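Local coordinates for uncharacterized protein (Acinetobacter baumannii, PDB 4PAR) that probably cleaves DNA carrying 5-hydroxymethylcytosine, as a modification-dependent restriction endonuclease that pairs a nuclease domain with an SRA-like domain, at residues 50-60 with 90-101. The protein carries 3 engineered substitutions. Sequence-based numbering, arbitrary orientation.
Sequences VRLSNKKIALT and NQIDEPLYSISQ
Glu94 meets Ser53 through an extended side chain: CG lies anti to its own carbonyl carbon (chi1 -58°) and the chain runs straight on at chi2. Lys56 reaches Ser98 differently, by a bend at chi3 (56°) that turns NZ toward the serine hydroxyl. At the first site Ser53 OG gives a hydrogen bond of 2.7 Å to Glu94 OE2, on the syn side of the carboxylate and somewhat out of its plane. Ser53 N adds a weak bond to the same oxygen. At the second site Lys56 NZ donates to Ser98 OG at 3.1 Å and also forms a salt bridge with Glu86. The stem of Lys56 runs past the amide of Gln101, with CG 3.4 Å from Gln101 NE2.

Between these polar ends Leu52 and Pro95 lie alongside each other, pointing opposite ways, with Leu52 CD2 3.6 Å from Pro95 CD. The other methyl of Leu52, CD1, packs on the amide of Asn90. That amide is held by a hydrogen bond from Asn90 ND2 to Pro95 O, 3.2 Å long and nearly in the amide plane. Ala58 CB touches Pro95 CG at 3.5 Å, and Val50 CG2 reaches the same Pro95 CG from the other strand of the hairpin, 3.9 Å away.

The backbones join at a single bridge, Ala58 with Ser98, where Ile99 N donates to Ile57 O at 2.9 Å. The contact thus lays the 85-87/97-99 strand pair against the hairpin 45-64 of the mixed sheet in the PDDEXK-clan nuclease region. Asn54 closes an Asx turn onto Lys56 N within the hairpin loop. Chemically, the loop 90-95 is held by a proline-centred apolar patch with a buried carboxylate at its border. The hydroxyl of Ser53, with a weak contribution from its N-H, probably helps to stabilise negative charge on Glu94, while Glu86 probably balances the positive charge of Lys56.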
loop_
_atom_site.group_PDB
_atom_site.type_symbol
_atom_site.label_atom_id
_atom_site.label_comp_id
_atom_site.label_asym_id
_atom_site.label_seq_id
_atom_site.Cartn_x
_atom_site.Cartn_y
_atom_site.Cartn_z
ATOM N N VAL F 50 0.104 -15.666 -18.950
ATOM C CA VAL F 50 0.010 -17.008 -19.529
ATOM C C VAL F 50 1.095 -17.934 -18.996
ATOM O O VAL F 50 2.109 -17.477 -18.477
ATOM C CB VAL F 50 0.103 -16.968 -21.052
ATOM C CG1 VAL F 50 -0.987 -16.077 -21.611
ATOM C CG2 VAL F 50 1.469 -16.470 -21.476
ATOM N N ARG F 51 0.878 -19.239 -19.117
ATOM C CA ARG F 51 1.851 -20.203 -18.613
ATOM C C ARG F 51 2.494 -20.976 -19.747
ATOM O O ARG F 51 1.823 -21.719 -20.462
ATOM C CB ARG F 51 1.195 -21.167 -17.633
ATOM C CG ARG F 51 2.174 -22.086 -16.957
ATOM C CD ARG F 51 1.499 -22.863 -15.851
ATOM N NE ARG F 51 0.967 -21.992 -14.808
ATOM C CZ ARG F 51 1.693 -21.497 -13.812
ATOM N NH1 ARG F 51 2.988 -21.776 -13.732
ATOM N NH2 ARG F 51 1.127 -20.721 -12.898
ATOM N N LEU F 52 3.799 -20.788 -19.904
ATOM C CA LEU F 52 4.548 -21.433 -20.973
ATOM C C LEU F 52 4.755 -22.911 -20.697
ATOM O O LEU F 52 4.313 -23.442 -19.677
ATOM C CB LEU F 52 5.911 -20.774 -21.160
ATOM C CG LEU F 52 6.026 -19.268 -21.337
ATOM C CD1 LEU F 52 7.491 -18.919 -21.514
ATOM C CD2 LEU F 52 5.215 -18.811 -22.529
ATOM N N SER F 53 5.468 -23.564 -21.606
ATOM C CA SER F 53 5.747 -24.991 -21.492
ATOM C C SER F 53 6.517 -25.348 -20.242
ATOM O O SER F 53 6.328 -26.425 -19.699
ATOM C CB SER F 53 6.531 -25.475 -22.703
ATOM O OG SER F 53 5.790 -25.272 -23.897
ATOM N N ASN F 54 7.349 -24.433 -19.762
ATOM C CA ASN F 54 8.407 -24.797 -18.820
ATOM C C ASN F 54 8.196 -24.732 -17.318
ATOM O O ASN F 54 9.024 -25.268 -16.592
ATOM C CB ASN F 54 9.638 -23.948 -19.113
ATOM C CG ASN F 54 9.274 -22.598 -19.650
ATOM O OD1 ASN F 54 8.138 -22.121 -19.496
ATOM N ND2 ASN F 54 10.235 -21.959 -20.272
ATOM N N LYS F 55 7.049 -24.196 -16.889
ATOM C CA LYS F 55 6.785 -23.603 -15.566
ATOM C C LYS F 55 6.987 -22.089 -15.482
ATOM O O LYS F 55 6.700 -21.490 -14.457
ATOM C CB LYS F 55 7.656 -24.168 -14.439
ATOM C CG LYS F 55 9.033 -23.484 -14.312
ATOM C CD LYS F 55 9.813 -24.010 -13.130
ATOM C CE LYS F 55 11.257 -23.460 -13.082
ATOM N NZ LYS F 55 12.251 -24.119 -13.985
ATOM N N LYS F 56 7.515 -21.451 -16.523
ATOM C CA LYS F 56 7.753 -20.015 -16.438
ATOM C C LYS F 56 6.472 -19.239 -16.729
ATOM O O LYS F 56 5.625 -19.692 -17.501
ATOM C CB LYS F 56 8.871 -19.559 -17.403
ATOM C CG LYS F 56 10.277 -19.962 -16.961
ATOM C CD LYS F 56 11.336 -19.524 -17.975
ATOM C CE LYS F 56 11.265 -18.032 -18.235
ATOM N NZ LYS F 56 12.293 -17.594 -19.217
ATOM N N ILE F 57 6.322 -18.072 -16.106
ATOM C CA ILE F 57 5.124 -17.254 -16.322
ATOM C C ILE F 57 5.413 -16.110 -17.286
ATOM O O ILE F 57 6.341 -15.330 -17.083
ATOM C CB ILE F 57 4.576 -16.682 -15.005
ATOM C CG1 ILE F 57 4.419 -17.795 -13.966
ATOM C CG2 ILE F 57 3.242 -15.972 -15.242
ATOM C CD1 ILE F 57 3.982 -17.302 -12.612
ATOM N N ALA F 58 4.595 -16.017 -18.327
ATOM C CA ALA F 58 4.757 -15.013 -19.367
ATOM C C ALA F 58 3.545 -14.104 -19.421
ATOM O O ALA F 58 2.612 -14.266 -18.638
ATOM C CB ALA F 58 4.974 -15.680 -20.703
ATOM N N LEU F 59 3.552 -13.144 -20.340
ATOM C CA LEU F 59 2.395 -12.269 -20.514
ATOM C C LEU F 59 2.260 -11.760 -21.939
ATOM O O LEU F 59 3.251 -11.554 -22.638
ATOM C CB LEU F 59 2.461 -11.088 -19.544
ATOM C CG LEU F 59 3.720 -10.224 -19.489
ATOM C CD1 LEU F 59 3.727 -9.158 -20.571
ATOM C CD2 LEU F 59 3.819 -9.588 -18.114
ATOM N N THR F 60 1.020 -11.549 -22.363
ATOM C CA THR F 60 0.775 -11.009 -23.689
ATOM C C THR F 60 0.057 -9.671 -23.588
ATOM O O THR F 60 -0.746 -9.450 -22.680
ATOM C CB THR F 60 -0.037 -11.982 -24.554
ATOM O OG1 THR F 60 -1.193 -12.414 -23.830
ATOM C CG2 THR F 60 0.798 -13.185 -24.889
ATOM N N ASN F 90 11.102 -19.244 -27.045
ATOM C CA ASN F 90 10.282 -20.344 -26.552
ATOM C C ASN F 90 9.546 -21.012 -27.707
ATOM O O ASN F 90 9.910 -20.817 -28.867
ATOM C CB ASN F 90 9.289 -19.853 -25.495
ATOM C CG ASN F 90 9.974 -19.171 -24.323
ATOM O OD1 ASN F 90 10.781 -19.779 -23.615
ATOM N ND2 ASN F 90 9.652 -17.898 -24.112
ATOM N N GLN F 91 8.542 -21.825 -27.388
ATOM C CA GLN F 91 7.728 -22.483 -28.409
ATOM C C GLN F 91 7.147 -21.456 -29.374
ATOM O O GLN F 91 6.877 -20.316 -28.991
ATOM C CB GLN F 91 6.600 -23.301 -27.769
ATOM C CG GLN F 91 7.066 -24.554 -27.042
ATOM C CD GLN F 91 7.748 -25.540 -27.975
ATOM O OE1 GLN F 91 8.953 -25.776 -27.878
ATOM N NE2 GLN F 91 6.975 -26.119 -28.891
ATOM N N ILE F 92 6.985 -21.868 -30.629
ATOM C CA ILE F 92 6.631 -20.965 -31.725
ATOM C C ILE F 92 5.369 -20.137 -31.439
ATOM O O ILE F 92 5.298 -18.956 -31.787
ATOM C CB ILE F 92 6.462 -21.767 -33.053
ATOM C CG1 ILE F 92 6.141 -20.841 -34.229
ATOM C CG2 ILE F 92 5.420 -22.876 -32.910
ATOM C CD1 ILE F 92 6.120 -21.551 -35.571
ATOM N N ASP F 93 4.398 -20.755 -30.775
ATOM C CA ASP F 93 3.120 -20.116 -30.465
ATOM C C ASP F 93 3.083 -19.469 -29.075
ATOM O O ASP F 93 2.016 -19.095 -28.588
ATOM C CB ASP F 93 1.976 -21.119 -30.621
ATOM C CG ASP F 93 1.187 -20.899 -31.905
ATOM O OD1 ASP F 93 0.891 -19.726 -32.225
ATOM O OD2 ASP F 93 0.874 -21.891 -32.598
ATOM N N GLU F 94 4.239 -19.373 -28.425
ATOM C CA GLU F 94 4.312 -18.786 -27.091
ATOM C C GLU F 94 5.036 -17.438 -27.122
ATOM O O GLU F 94 5.869 -17.204 -27.995
ATOM C CB GLU F 94 5.021 -19.748 -26.138
ATOM C CG GLU F 94 4.361 -21.106 -26.030
ATOM C CD GLU F 94 5.068 -22.010 -25.043
ATOM O OE1 GLU F 94 6.176 -21.642 -24.599
ATOM O OE2 GLU F 94 4.518 -23.083 -24.713
ATOM N N PRO F 95 4.711 -16.539 -26.174
ATOM C CA PRO F 95 5.280 -15.185 -26.180
ATOM C C PRO F 95 6.798 -15.157 -26.017
ATOM O O PRO F 95 7.392 -16.129 -25.556
ATOM C CB PRO F 95 4.600 -14.516 -24.982
ATOM C CG PRO F 95 4.161 -15.636 -24.117
ATOM C CD PRO F 95 3.781 -16.732 -25.049
ATOM N N LEU F 96 7.414 -14.052 -26.416
ATOM C CA LEU F 96 8.862 -13.900 -26.308
ATOM C C LEU F 96 9.279 -13.347 -24.945
ATOM O O LEU F 96 10.443 -13.441 -24.555
ATOM C CB LEU F 96 9.386 -12.981 -27.416
ATOM C CG LEU F 96 9.579 -13.490 -28.848
ATOM C CD1 LEU F 96 8.780 -14.740 -29.138
ATOM C CD2 LEU F 96 9.210 -12.395 -29.835
ATOM N N TYR F 97 8.324 -12.778 -24.217
ATOM C CA TYR F 97 8.641 -12.077 -22.977
ATOM C C TYR F 97 8.130 -12.840 -21.778
ATOM O O TYR F 97 6.964 -13.226 -21.738
ATOM C CB TYR F 97 8.041 -10.670 -22.971
ATOM C CG TYR F 97 8.513 -9.771 -24.087
ATOM C CD1 TYR F 97 7.904 -9.809 -25.332
ATOM C CD2 TYR F 97 9.554 -8.871 -23.890
ATOM C CE1 TYR F 97 8.319 -8.987 -26.355
ATOM C CE2 TYR F 97 9.977 -8.041 -24.909
ATOM C CZ TYR F 97 9.355 -8.106 -26.142
ATOM O OH TYR F 97 9.756 -7.293 -27.173
ATOM N N SER F 98 8.997 -13.037 -20.792
ATOM C CA SER F 98 8.637 -13.819 -19.619
ATOM C C SER F 98 9.037 -13.104 -18.334
ATOM O O SER F 98 9.587 -12.011 -18.374
ATOM C CB SER F 98 9.291 -15.196 -19.686
ATOM O OG SER F 98 10.685 -15.077 -19.899
ATOM N N ILE F 99 8.749 -13.723 -17.196
ATOM C CA ILE F 99 9.074 -13.139 -15.904
ATOM C C ILE F 99 10.089 -14.016 -15.191
ATOM O O ILE F 99 10.042 -15.240 -15.312
ATOM C CB ILE F 99 7.821 -12.994 -15.025
ATOM C CG1 ILE F 99 6.663 -12.427 -15.841
ATOM C CG2 ILE F 99 8.107 -12.126 -13.812
ATOM C CD1 ILE F 99 6.955 -11.072 -16.449
ATOM N N SER F 100 11.007 -13.400 -14.453
ATOM C CA SER F 100 11.969 -14.162 -13.658
ATOM C C SER F 100 11.247 -15.051 -12.649
ATOM O O SER F 100 10.272 -14.626 -12.028
ATOM C CB SER F 100 12.944 -13.224 -12.945
ATOM O OG SER F 100 12.305 -12.020 -12.552
ATOM N N GLN F 101 11.728 -16.285 -12.499
ATOM C CA GLN F 101 11.103 -17.272 -11.613
ATOM C C GLN F 101 10.953 -16.765 -10.184
ATOM O O GLN F 101 10.047 -17.182 -9.464
ATOM C CB GLN F 101 11.903 -18.578 -11.610
ATOM C CG GLN F 101 11.701 -19.456 -12.840
ATOM C CD GLN F 101 12.474 -18.973 -14.059
ATOM O OE1 GLN F 101 12.665 -17.773 -14.259
ATOM N NE2 GLN F 101 12.926 -19.914 -14.879
#